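Baccell_00875 (Bacteroides cellulosilyticus DSM 14838, PDB 5NO8) probably acts as a polysaccharide lyase on complex arabinogalactan proteins, cleaving the L-rhamnose caps from glucuronic acid. Local coordinates at residues 422-436 / 450-462. Numbering follows the deposited sequence.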
ATOM      1  N   ALA A 422      11.116  25.177 -14.170  1.00 23.29           N
ATOM      2  CA  ALA A 422      10.934  26.135 -13.090  1.00 25.60           C
ATOM      3  C   ALA A 422      10.322  27.461 -13.570  1.00 26.55           C
ATOM      4  O   ALA A 422       9.536  28.080 -12.853  1.00 27.87           O
ATOM      5  CB  ALA A 422      12.232  26.397 -12.371  1.00 25.59           C
ATOM      6  N   ASP A 423      10.680  27.863 -14.775  1.00 28.49           N
ATOM      7  CA  ASP A 423      10.011  28.976 -15.441  1.00 29.86           C
ATOM      8  C   ASP A 423       8.565  28.708 -15.763  1.00 28.13           C
ATOM      9  O   ASP A 423       7.714  29.568 -15.530  1.00 27.13           O
ATOM     10  CB  ASP A 423      10.735  29.366 -16.713  1.00 34.08           C
ATOM     11  CG  ASP A 423      11.453  30.644 -16.546  1.00 41.92           C
ATOM     12  OD1 ASP A 423      12.546  30.643 -15.942  1.00 46.58           O
ATOM     13  OD2 ASP A 423      10.864  31.663 -16.946  1.00 47.03           O
ATOM     14  N   PHE A 424       8.278  27.545 -16.342  1.00 26.02           N
ATOM     15  CA  PHE A 424       6.895  27.130 -16.550  1.00 25.84           C
ATOM     16  C   PHE A 424       6.094  27.192 -15.246  1.00 26.21           C
ATOM     17  O   PHE A 424       4.988  27.729 -15.229  1.00 25.13           O
ATOM     18  CB  PHE A 424       6.795  25.719 -17.173  1.00 26.93           C
ATOM     19  CG  PHE A 424       5.481  25.034 -16.898  1.00 26.86           C
ATOM     20  CD1 PHE A 424       4.338  25.362 -17.636  1.00 26.90           C
ATOM     21  CD2 PHE A 424       5.370  24.083 -15.875  1.00 26.55           C
ATOM     22  CE1 PHE A 424       3.119  24.737 -17.371  1.00 26.18           C
ATOM     23  CE2 PHE A 424       4.154  23.473 -15.597  1.00 26.86           C
ATOM     24  CZ  PHE A 424       3.028  23.794 -16.347  1.00 26.34           C
ATOM     25  N   VAL A 425       6.649  26.659 -14.158  1.00 23.20           N
ATOM     26  CA  VAL A 425       5.935  26.648 -12.889  1.00 23.99           C
ATOM     27  C   VAL A 425       5.662  28.085 -12.389  1.00 27.31           C
ATOM     28  O   VAL A 425       4.523  28.420 -12.005  1.00 25.69           O
ATOM     29  CB  VAL A 425       6.689  25.851 -11.815  1.00 23.80           C
ATOM     30  CG1 VAL A 425       6.008  25.954 -10.461  1.00 24.36           C
ATOM     31  CG2 VAL A 425       6.792  24.382 -12.243  1.00 23.26           C
ATOM     32  N   ARG A 426       6.716  28.890 -12.347  1.00 27.37           N
ATOM     33  CA  ARG A 426       6.621  30.248 -11.809  1.00 29.57           C
ATOM     34  C   ARG A 426       5.675  31.122 -12.627  1.00 29.28           C
ATOM     35  O   ARG A 426       4.850  31.843 -12.060  1.00 31.48           O
ATOM     36  CB  ARG A 426       8.022  30.880 -11.716  1.00 30.86           C
ATOM     37  CG  ARG A 426       8.063  32.298 -11.183  1.00 32.94           C
ATOM     38  CD  ARG A 426       7.678  32.405  -9.714  1.00 33.21           C
ATOM     39  NE  ARG A 426       7.387  33.811  -9.379  1.00 32.95           N
ATOM     40  CZ  ARG A 426       6.211  34.307  -8.966  1.00 34.59           C
ATOM     41  NH1 ARG A 426       5.143  33.531  -8.737  1.00 33.92           N
ATOM     42  NH2 ARG A 426       6.119  35.620  -8.732  1.00 33.56           N
ATOM     43  N   ARG A 427       5.777  31.038 -13.946  1.00 30.38           N
ATOM     44  CA  ARG A 427       5.026  31.927 -14.828  1.00 34.76           C
ATOM     45  C   ARG A 427       3.633  31.424 -15.152  1.00 35.54           C
ATOM     46  O   ARG A 427       2.719  32.229 -15.236  1.00 35.82           O
ATOM     47  CB  ARG A 427       5.784  32.174 -16.132  1.00 36.90           C
ATOM     48  CG  ARG A 427       7.086  32.918 -15.939  1.00 41.44           C
ATOM     49  CD  ARG A 427       7.888  32.935 -17.231  1.00 45.44           C
ATOM     50  NE  ARG A 427       9.144  33.659 -17.042  1.00 49.53           N
ATOM     51  CZ  ARG A 427      10.109  33.781 -17.955  1.00 53.90           C
ATOM     52  NH1 ARG A 427      10.003  33.197 -19.154  1.00 54.63           N
ATOM     53  NH2 ARG A 427      11.216  34.457 -17.644  1.00 54.34           N
ATOM     54  N   LYS A 428       3.465  30.112 -15.354  1.00 32.75           N
ATOM     55  CA  LYS A 428       2.176  29.561 -15.795  1.00 32.81           C
ATOM     56  C   LYS A 428       1.316  28.959 -14.685  1.00 33.02           C
ATOM     57  O   LYS A 428       0.088  29.013 -14.776  1.00 32.85           O
ATOM     58  CB  LYS A 428       2.372  28.527 -16.889  1.00 34.27           C
ATOM     59  CG  LYS A 428       3.066  29.061 -18.131  1.00 38.37           C
ATOM     60  CD  LYS A 428       2.128  29.956 -18.946  1.00 40.97           C
ATOM     61  CE  LYS A 428       2.714  30.283 -20.310  1.00 43.45           C
ATOM     62  NZ  LYS A 428       3.989  31.051 -20.171  1.00 46.22           N
ATOM     63  N   LEU A 429       1.935  28.356 -13.671  1.00 30.78           N
ATOM     64  CA  LEU A 429       1.179  27.749 -12.572  1.00 31.20           C
ATOM     65  C   LEU A 429       0.980  28.656 -11.370  1.00 31.65           C
ATOM     66  O   LEU A 429       0.128  28.364 -10.518  1.00 33.30           O
ATOM     67  CB  LEU A 429       1.825  26.437 -12.107  1.00 30.09           C
ATOM     68  CG  LEU A 429       1.926  25.326 -13.141  1.00 29.43           C
ATOM     69  CD1 LEU A 429       2.485  24.090 -12.449  1.00 30.25           C
ATOM     70  CD2 LEU A 429       0.607  25.018 -13.833  1.00 28.69           C
ATOM     71  N   GLN A 430       1.768  29.724 -11.261  1.00 31.01           N
ATOM     72  CA  GLN A 430       1.618  30.644 -10.155  1.00 30.15           C
ATOM     73  C   GLN A 430       1.136  32.021 -10.659  1.00 31.84           C
ATOM     74  O   GLN A 430       1.310  32.356 -11.831  1.00 30.79           O
ATOM     75  CB  GLN A 430       2.917  30.769  -9.381  1.00 29.42           C
ATOM     76  CG  GLN A 430       3.301  29.535  -8.567  1.00 29.41           C
ATOM     77  CD  GLN A 430       4.375  29.856  -7.544  1.00 29.22           C
ATOM     78  OE1 GLN A 430       5.412  30.424  -7.888  1.00 29.25           O
ATOM     79  NE2 GLN A 430       4.125  29.533  -6.278  1.00 27.18           N
ATOM     80  N   THR A 431       0.492  32.774  -9.768  1.00 34.09           N
ATOM     81  CA  THR A 431       0.199  34.195 -10.001  1.00 35.53           C
ATOM     82  C   THR A 431       1.425  34.961  -9.530  1.00 35.31           C
ATOM     83  O   THR A 431       2.291  34.405  -8.845  1.00 37.00           O
ATOM     84  CB  THR A 431      -1.017  34.698  -9.182  1.00 33.08           C
ATOM     85  OG1 THR A 431      -0.707  34.671  -7.778  1.00 32.48           O
ATOM     86  CG2 THR A 431      -2.249  33.859  -9.433  1.00 33.93           C
ATOM     87  N   ASP A 432       1.469  36.257  -9.825  1.00 38.39           N
ATOM     88  CA  ASP A 432       2.566  37.104  -9.351  1.00 40.29           C
ATOM     89  C   ASP A 432       2.678  37.088  -7.809  1.00 36.64           C
ATOM     90  O   ASP A 432       3.787  37.149  -7.286  1.00 35.20           O
ATOM     91  CB  ASP A 432       2.424  38.549  -9.887  1.00 45.51           C
ATOM     92  CG  ASP A 432       3.772  39.193 -10.198  1.00 52.13           C
ATOM     93  OD1 ASP A 432       4.471  38.677 -11.092  1.00 57.18           O
ATOM     94  OD2 ASP A 432       4.138  40.210  -9.564  1.00 58.06           O
ATOM     95  N   ASN A 433       1.543  36.977  -7.103  1.00 35.25           N
ATOM     96  CA  ASN A 433       1.516  36.899  -5.634  1.00 35.65           C
ATOM     97  C   ASN A 433       1.608  35.450  -5.060  1.00 35.21           C
ATOM     98  O   ASN A 433       1.292  35.233  -3.901  1.00 33.96           O
ATOM     99  CB  ASN A 433       0.251  37.571  -5.090  1.00 37.19           C
ATOM    100  N   TYR A 434       2.039  34.478  -5.870  1.00 34.10           N
ATOM    101  CA  TYR A 434       2.378  33.108  -5.411  1.00 33.69           C
ATOM    102  C   TYR A 434       1.178  32.209  -5.086  1.00 34.76           C
ATOM    103  O   TYR A 434       1.342  31.127  -4.504  1.00 34.04           O
ATOM    104  CB  TYR A 434       3.385  33.111  -4.249  1.00 32.81           C
ATOM    105  CG  TYR A 434       4.697  33.754  -4.595  1.00 36.10           C
ATOM    106  CD1 TYR A 434       5.709  33.027  -5.231  1.00 35.46           C
ATOM    107  CD2 TYR A 434       4.937  35.102  -4.294  1.00 37.50           C
ATOM    108  CE1 TYR A 434       6.923  33.623  -5.558  1.00 36.98           C
ATOM    109  CE2 TYR A 434       6.152  35.705  -4.601  1.00 37.31           C
ATOM    110  CZ  TYR A 434       7.142  34.973  -5.232  1.00 38.43           C
ATOM    111  OH  TYR A 434       8.339  35.586  -5.536  1.00 36.89           O
ATOM    112  N   VAL A 435      -0.019  32.632  -5.482  1.00 32.95           N
ATOM    113  CA  VAL A 435      -1.150  31.732  -5.490  1.00 32.63           C
ATOM    114  C   VAL A 435      -0.820  30.685  -6.558  1.00 31.08           C
ATOM    115  O   VAL A 435      -0.369  31.021  -7.665  1.00 30.94           O
ATOM    116  CB  VAL A 435      -2.486  32.454  -5.762  1.00 34.58           C
ATOM    117  CG1 VAL A 435      -3.610  31.445  -5.982  1.00 33.19           C
ATOM    118  CG2 VAL A 435      -2.820  33.407  -4.601  1.00 33.95           C
ATOM    119  N   THR A 436      -1.062  29.427  -6.209  1.00 29.26           N
ATOM    120  CA  THR A 436      -0.511  28.284  -6.945  1.00 27.71           C
ATOM    121  C   THR A 436      -1.615  27.367  -7.447  1.00 26.50           C
ATOM    122  O   THR A 436      -2.418  26.840  -6.669  1.00 29.13           O
ATOM    123  CB  THR A 436       0.470  27.506  -6.043  1.00 28.29           C
ATOM    124  OG1 THR A 436       1.505  28.389  -5.606  1.00 26.94           O
ATOM    125  CG2 THR A 436       1.091  26.317  -6.773  1.00 27.73           C
ATOM    126  N   ASN A 450      -0.398  21.460  -3.269  1.00 25.14           N
ATOM    127  CA  ASN A 450       0.379  21.853  -4.430  1.00 25.10           C
ATOM    128  C   ASN A 450       1.475  22.846  -4.070  1.00 25.91           C
ATOM    129  O   ASN A 450       2.523  22.856  -4.721  1.00 26.04           O
ATOM    130  CB  ASN A 450      -0.512  22.444  -5.527  1.00 25.40           C
ATOM    131  CG  ASN A 450      -1.537  21.460  -6.055  1.00 25.63           C
ATOM    132  OD1 ASN A 450      -1.465  20.250  -5.794  1.00 25.05           O
ATOM    133  ND2 ASN A 450      -2.491  21.971  -6.829  1.00 23.73           N
ATOM    134  N   TYR A 451       1.257  23.646  -3.026  1.00 24.71           N
ATOM    135  CA  TYR A 451       2.213  24.688  -2.620  1.00 25.20           C
ATOM    136  C   TYR A 451       3.511  24.122  -2.050  1.00 24.65           C
ATOM    137  O   TYR A 451       4.584  24.715  -2.221  1.00 25.37           O
ATOM    138  CB  TYR A 451       1.600  25.590  -1.553  1.00 27.33           C
ATOM    139  CG  TYR A 451       0.501  26.492  -2.070  1.00 28.08           C
ATOM    140  CD1 TYR A 451      -0.747  25.969  -2.422  1.00 28.95           C
ATOM    141  CD2 TYR A 451       0.709  27.875  -2.207  1.00 28.48           C
ATOM    142  CE1 TYR A 451      -1.756  26.784  -2.899  1.00 29.92           C
ATOM    143  CE2 TYR A 451      -0.301  28.708  -2.678  1.00 29.68           C
ATOM    144  CZ  TYR A 451      -1.532  28.160  -3.023  1.00 30.32           C
ATOM    145  OH  TYR A 451      -2.546  28.957  -3.501  1.00 31.45           O
ATOM    146  N   MET A 452       3.406  23.017  -1.310  1.00 24.03           N
ATOM    147  CA  MET A 452       4.584  22.392  -0.695  1.00 24.70           C
ATOM    148  C   MET A 452       5.543  21.888  -1.748  1.00 22.61           C
ATOM    149  O   MET A 452       6.752  21.982  -1.579  1.00 22.88           O
ATOM    150  CB  MET A 452       4.193  21.215   0.185  1.00 26.17           C
ATOM    151  CG  MET A 452       3.259  21.547   1.335  1.00 30.06           C
ATOM    152  SD  MET A 452       3.792  22.989   2.304  1.00 33.63           S
ATOM    153  CE  MET A 452       2.947  24.319   1.470  1.00 40.39           C
ATOM    154  N   TRP A 453       4.978  21.334  -2.811  1.00 22.17           N
ATOM    155  CA  TRP A 453       5.765  20.697  -3.869  1.00 22.90           C
ATOM    156  C   TRP A 453       6.406  21.751  -4.761  1.00 23.20           C
ATOM    157  O   TRP A 453       7.564  21.608  -5.149  1.00 23.05           O
ATOM    158  CB  TRP A 453       4.901  19.741  -4.676  1.00 21.73           C
ATOM    159  CG  TRP A 453       4.274  18.660  -3.833  1.00 21.53           C
ATOM    160  CD1 TRP A 453       4.826  18.029  -2.743  1.00 21.01           C
ATOM    161  CD2 TRP A 453       2.970  18.106  -4.004  1.00 21.22           C
ATOM    162  NE1 TRP A 453       3.945  17.108  -2.245  1.00 20.85           N
ATOM    163  CE2 TRP A 453       2.797  17.135  -2.997  1.00 21.32           C
ATOM    164  CE3 TRP A 453       1.934  18.328  -4.920  1.00 20.99           C
ATOM    165  CZ2 TRP A 453       1.619  16.378  -2.880  1.00 21.91           C
ATOM    166  CZ3 TRP A 453       0.761  17.590  -4.797  1.00 22.88           C
ATOM    167  CH2 TRP A 453       0.621  16.617  -3.785  1.00 21.34           C
ATOM    168  N   VAL A 454       5.664  22.824  -5.054  1.00 24.05           N
ATOM    169  CA  VAL A 454       6.247  23.972  -5.740  1.00 24.03           C
ATOM    170  C   VAL A 454       7.382  24.581  -4.924  1.00 22.66           C
ATOM    171  O   VAL A 454       8.426  24.883  -5.476  1.00 25.51           O
ATOM    172  CB  VAL A 454       5.186  25.041  -6.096  1.00 24.25           C
ATOM    173  CG1 VAL A 454       5.858  26.351  -6.539  1.00 25.21           C
ATOM    174  CG2 VAL A 454       4.312  24.524  -7.205  1.00 24.45           C
ATOM    175  N   ALA A 455       7.188  24.769  -3.625  1.00 22.95           N
ATOM    176  CA  ALA A 455       8.231  25.301  -2.757  1.00 22.24           C
ATOM    177  C   ALA A 455       9.455  24.406  -2.689  1.00 23.06           C
ATOM    178  O   ALA A 455      10.596  24.882  -2.733  1.00 22.25           O
ATOM    179  CB  ALA A 455       7.699  25.510  -1.363  1.00 23.83           C
ATOM    180  N   GLU A 456       9.223  23.104  -2.577  1.00 21.97           N
ATOM    181  CA  GLU A 456      10.320  22.154  -2.611  1.00 22.09           C
ATOM    182  C   GLU A 456      11.101  22.357  -3.885  1.00 20.29           C
ATOM    183  O   GLU A 456      12.314  22.477  -3.823  1.00 23.58           O
ATOM    184  CB  GLU A 456       9.825  20.704  -2.528  1.00 23.29           C
ATOM    185  CG  GLU A 456      10.908  19.667  -2.829  1.00 25.52           C
ATOM    186  CD  GLU A 456      11.356  18.800  -1.672  1.00 28.16           C
ATOM    187  OE1 GLU A 456      10.636  18.651  -0.651  1.00 31.21           O
ATOM    188  OE2 GLU A 456      12.464  18.209  -1.807  1.00 28.21           O
ATOM    189  N   LEU A 457      10.426  22.415  -5.023  1.00 20.69           N
ATOM    190  CA  LEU A 457      11.123  22.602  -6.293  1.00 21.34           C
ATOM    191  C   LEU A 457      12.026  23.835  -6.234  1.00 22.03           C
ATOM    192  O   LEU A 457      13.214  23.770  -6.590  1.00 20.43           O
ATOM    193  CB  LEU A 457      10.175  22.688  -7.481  1.00 20.42           C
ATOM    194  CG  LEU A 457      10.837  23.018  -8.821  1.00 21.41           C
ATOM    195  CD1 LEU A 457      11.709  21.865  -9.324  1.00 22.26           C
ATOM    196  CD2 LEU A 457       9.847  23.400  -9.883  1.00 21.58           C
ATOM    197  N   TYR A 458      11.472  24.953  -5.762  1.00 21.68           N
ATOM    198  CA  TYR A 458      12.248  26.202  -5.750  1.00 21.44           C
ATOM    199  C   TYR A 458      13.459  26.121  -4.842  1.00 21.50           C
ATOM    200  O   TYR A 458      14.553  26.510  -5.257  1.00 22.31           O
ATOM    201  CB  TYR A 458      11.355  27.424  -5.404  1.00 21.10           C
ATOM    202  CG  TYR A 458      10.272  27.777  -6.395  1.00 20.98           C
ATOM    203  CD1 TYR A 458      10.355  27.459  -7.737  1.00 21.50           C
ATOM    204  CD2 TYR A 458       9.147  28.501  -5.978  1.00 21.84           C
ATOM    205  CE1 TYR A 458       9.355  27.814  -8.631  1.00 23.93           C
ATOM    206  CE2 TYR A 458       8.154  28.868  -6.858  1.00 22.53           C
ATOM    207  CZ  TYR A 458       8.250  28.533  -8.172  1.00 23.39           C
ATOM    208  OH  TYR A 458       7.262  28.886  -9.047  1.00 23.54           O
ATOM    209  N   PHE A 459      13.320  25.585  -3.634  1.00 21.09           N
ATOM    210  CA  PHE A 459      14.462  25.452  -2.754  1.00 22.48           C
ATOM    211  C   PHE A 459      15.535  24.518  -3.350  1.00 23.93           C
ATOM    212  O   PHE A 459      16.732  24.802  -3.242  1.00 22.60           O
ATOM    213  CB  PHE A 459      14.070  24.965  -1.373  1.00 24.30           C
ATOM    214  CG  PHE A 459      13.205  25.929  -0.584  1.00 25.36           C
ATOM    215  CD1 PHE A 459      13.599  27.247  -0.371  1.00 26.10           C
ATOM    216  CD2 PHE A 459      12.017  25.488   0.002  1.00 25.33           C
ATOM    217  CE1 PHE A 459      12.809  28.107   0.393  1.00 26.02           C
ATOM    218  CE2 PHE A 459      11.220  26.339   0.746  1.00 26.30           C
ATOM    219  CZ  PHE A 459      11.627  27.652   0.955  1.00 25.77           C
ATOM    220  N   GLN A 460      15.104  23.451  -4.016  1.00 22.62           N
ATOM    221  CA  GLN A 460      16.057  22.560  -4.705  1.00 23.05           C
ATOM    222  C   GLN A 460      16.771  23.297  -5.851  1.00 22.46           C
ATOM    223  O   GLN A 460      17.977  23.107  -6.060  1.00 22.33           O
ATOM    224  CB  GLN A 460      15.336  21.327  -5.256  1.00 24.11           C
ATOM    225  CG  GLN A 460      14.689  20.437  -4.204  1.00 24.78           C
ATOM    226  CD  GLN A 460      15.664  19.589  -3.426  1.00 26.19           C
ATOM    227  OE1 GLN A 460      16.884  19.739  -3.548  1.00 25.83           O
ATOM    228  NE2 GLN A 460      15.126  18.702  -2.581  1.00 25.04           N
ATOM    229  N   MET A 461      16.021  24.096  -6.608  1.00 21.91           N
ATOM    230  CA  MET A 461      16.587  24.908  -7.697  1.00 24.16           C
ATOM    231  C   MET A 461      17.627  25.936  -7.233  1.00 24.67           C
ATOM    232  O   MET A 461      18.524  26.281  -8.012  1.00 26.34           O
ATOM    233  CB  MET A 461      15.504  25.583  -8.526  1.00 23.62           C
ATOM    234  CG  MET A 461      14.692  24.666  -9.424  1.00 24.40           C
ATOM    235  SD  MET A 461      15.659  23.828 -10.669  1.00 25.35           S
ATOM    236  CE  MET A 461      16.177  25.148 -11.798  1.00 24.63           C
ATOM    237  N   TYR A 462      17.553  26.396  -5.986  1.00 26.02           N
ATOM    238  CA  TYR A 462      18.648  27.181  -5.409  1.00 26.43           C
ATOM    239  C   TYR A 462      19.932  26.369  -5.365  1.00 28.17           C
ATOM    240  O   TYR A 462      20.994  26.868  -5.729  1.00 25.75           O
ATOM    241  CB  TYR A 462      18.297  27.670  -4.003  1.00 27.43           C
ATOM    242  CG  TYR A 462      19.444  28.257  -3.200  1.00 27.63           C
ATOM    243  CD1 TYR A 462      20.118  29.418  -3.624  1.00 28.86           C
ATOM    244  CD2 TYR A 462      19.824  27.683  -1.998  1.00 28.09           C
ATOM    245  CE1 TYR A 462      21.142  29.963  -2.861  1.00 30.40           C
ATOM    246  CE2 TYR A 462      20.844  28.214  -1.234  1.00 30.28           C
ATOM    247  CZ  TYR A 462      21.496  29.356  -1.661  1.00 31.46           C
ATOM    248  OH  TYR A 462      22.513  29.831  -0.859  1.00 34.66           O
TER
HETATM  249  O   HOH W   1      -3.733  24.400  -6.613  1.00 31.27           O
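Ala422 and Val425 of helix 412-429 face Tyr458 and Val454 of helix 448-465 as the two run roughly antiparallel, the axes of the segments 11.1 Å apart at closest approach and at an angle of 137°, and past the first helix the chain folds back to lay Thr436 on Tyr451. Between the helices the contact is apolar: Val425 CG1 meets Val454 CG2, and its other methyl, CG2, packs on Leu457 CD2. Two tyrosines reach across to the segment that follows helix 412-429, Tyr458 before its turn and Tyr451 after it. Tyr458 OH donates to Gln430 OE1 (2.7 Å) from above the amide plane, while Arg426 NH1 arrives from the opposite face, so two donors grip one buried oxygen. The rotation of the amide is fixed by its other end, where Gln430 NE2 lies 2.9 Å from Thr436 OG1 in a nearly straight bond (173°) and also meets Thr477. Thr436 CB sits over the centre of the Tyr451 ring, 3.6 Å from the centroid, a CH-pi contact; with OG1 beside the backbone N (chi1 -58°), CG2 lies anti to that N and meets Val454 CG2. At the rim, Thr436 N donates to Tyr451 OH (3.1 Å), which also bonds Asn446. Helix 469-485 packs against Tyr434, helix 396-409 against Trp453, Glu456 and Gln460, and helix 496-505 against Glu456, Phe459 and Gln460, placing the pair within the helical domain.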